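Local coordinates for protein dipicolinate synthase subunit B (Bacillus halodurans, PDB 3LQK) that probably takes part in making dipicolinic acid, the spore metabolite, as the flavoprotein-family B subunit of dipicolinate synthase, at residues A[27-30]-A[31-35]. Sequence-based numbering, arbitrary orientation.
Sequences QMER and LVELG
Four backbone hydrogen bonds tie Gln27, Met28, Glu29 and Arg30 to Leu31, Val32, Glu33 and Leu34 in the closing turns of helix 25-33. The last, Leu34 N to Arg30 O, measures 2.8 Å; Glu33 N reaches Glu29 O at 2.9 Å. Gly35 then takes a positive phi of 105°, its N bonding Val32 O at 3.0 Å, one of the two bonds of a Schellman motif. Aliphatic carbons pack round the same carbonyls: Leu34 CG rests 3.2 Å from Arg30 O, Leu31 CG 3.4 Å from Gln27 O, and Val32 CG2 3.6 Å from Met28 O.

Among the polar side chains, Arg30 NH1 donates to Gln27 OE1 at 2.9 Å, with NH1 off the amide plane and OE1 21° off the guanidinium plane, and also bonds the carbonyl of Glu174. On the outer side, Glu33 runs its chain alongside the backbone, CG 3.3 Å from Glu29 O, because chi1 of -70° sets CG beside its own N. Its carboxylate lies near that of Glu29, but their modelled approach is too close to interpret.

Helix 25-33 is the crossover between parallel strands 9-13 and 37-41; Met28 and Leu31 pack on both, and Leu31 also meets helix 176-184. The chemistry implies a helix with a greasy inner face, a charged outer one, and a glycine-terminated end from which the chain turns toward strand 37-41.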
loop_
_atom_site.group_PDB
_atom_site.type_symbol
_atom_site.label_atom_id
_atom_site.label_comp_id
_atom_site.label_asym_id
_atom_site.label_seq_id
_atom_site.Cartn_x
_atom_site.Cartn_y
_atom_site.Cartn_z
ATOM N N GLN A 27 -11.385 19.661 -26.536
ATOM C CA GLN A 27 -11.132 18.234 -26.831
ATOM C C GLN A 27 -12.440 17.454 -26.879
ATOM O O GLN A 27 -12.598 16.531 -27.709
ATOM C CB GLN A 27 -10.181 17.619 -25.821
ATOM C CG GLN A 27 -8.831 18.281 -25.773
ATOM C CD GLN A 27 -8.228 18.435 -27.150
ATOM O OE1 GLN A 27 -8.277 17.518 -27.996
ATOM N NE2 GLN A 27 -7.680 19.601 -27.403
HETATM N N MSE A 28 -13.393 17.844 -26.023
HETATM C CA MSE A 28 -14.737 17.256 -26.118
HETATM C C MSE A 28 -15.338 17.521 -27.517
HETATM O O MSE A 28 -15.958 16.656 -28.141
HETATM C CB MSE A 28 -15.638 17.833 -25.022
HETATM C CG MSE A 28 -16.964 17.159 -24.942
HETATM SE SE MSE A 28 -18.248 17.975 -23.730
HETATM C CE MSE A 28 -17.318 17.632 -22.047
ATOM N N GLU A 29 -15.151 18.742 -27.988
ATOM C CA GLU A 29 -15.631 19.140 -29.284
ATOM C C GLU A 29 -14.956 18.340 -30.430
ATOM O O GLU A 29 -15.652 17.853 -31.333
ATOM C CB GLU A 29 -15.481 20.667 -29.451
ATOM C CG GLU A 29 -15.547 21.112 -30.948
ATOM C CD GLU A 29 -16.940 21.024 -31.561
ATOM O OE1 GLU A 29 -17.909 20.891 -30.775
ATOM O OE2 GLU A 29 -17.065 21.134 -32.845
ATOM N N ARG A 30 -13.639 18.137 -30.373
ATOM C CA ARG A 30 -12.971 17.269 -31.354
ATOM C C ARG A 30 -13.520 15.850 -31.391
ATOM O O ARG A 30 -13.604 15.245 -32.456
ATOM C CB ARG A 30 -11.482 17.082 -31.068
ATOM C CG ARG A 30 -10.586 17.994 -31.737
ATOM C CD ARG A 30 -9.179 17.878 -31.151
ATOM N NE ARG A 30 -8.316 16.975 -31.920
ATOM C CZ ARG A 30 -7.138 16.532 -31.497
ATOM N NH1 ARG A 30 -6.676 16.862 -30.272
ATOM N NH2 ARG A 30 -6.421 15.788 -32.307
ATOM N N LEU A 31 -13.805 15.268 -30.237
ATOM C CA LEU A 31 -14.349 13.913 -30.258
ATOM C C LEU A 31 -15.672 13.895 -31.014
ATOM O O LEU A 31 -15.894 12.997 -31.780
ATOM C CB LEU A 31 -14.544 13.353 -28.847
ATOM C CG LEU A 31 -13.347 13.193 -27.927
ATOM C CD1 LEU A 31 -13.813 12.543 -26.577
ATOM C CD2 LEU A 31 -12.314 12.357 -28.697
ATOM N N VAL A 32 -16.552 14.875 -30.773
ATOM C CA VAL A 32 -17.861 14.919 -31.463
ATOM C C VAL A 32 -17.613 15.097 -32.969
ATOM O O VAL A 32 -18.249 14.470 -33.803
ATOM C CB VAL A 32 -18.796 16.082 -30.899
ATOM C CG1 VAL A 32 -20.038 16.309 -31.773
ATOM C CG2 VAL A 32 -19.213 15.810 -29.486
ATOM N N GLU A 33 -16.648 15.919 -33.313
ATOM C CA GLU A 33 -16.301 16.151 -34.726
ATOM C C GLU A 33 -15.717 14.936 -35.398
ATOM O O GLU A 33 -15.910 14.763 -36.585
ATOM C CB GLU A 33 -15.259 17.257 -34.838
ATOM C CG GLU A 33 -15.787 18.624 -34.489
ATOM C CD GLU A 33 -14.670 19.695 -34.376
ATOM O OE1 GLU A 33 -13.424 19.412 -34.528
ATOM O OE2 GLU A 33 -15.080 20.835 -34.108
ATOM N N LEU A 34 -15.000 14.104 -34.643
ATOM C CA LEU A 34 -14.527 12.808 -35.114
ATOM C C LEU A 34 -15.606 11.669 -35.062
ATOM O O LEU A 34 -15.308 10.493 -35.317
ATOM C CB LEU A 34 -13.347 12.407 -34.242
ATOM C CG LEU A 34 -12.064 13.232 -34.386
ATOM C CD1 LEU A 34 -11.115 12.982 -33.185
ATOM C CD2 LEU A 34 -11.390 12.857 -35.655
ATOM N N GLY A 35 -16.826 12.011 -34.655
ATOM C CA GLY A 35 -17.972 11.135 -34.772
ATOM C C GLY A 35 -18.459 10.481 -33.478
ATOM O O GLY A 35 -19.383 9.671 -33.508
#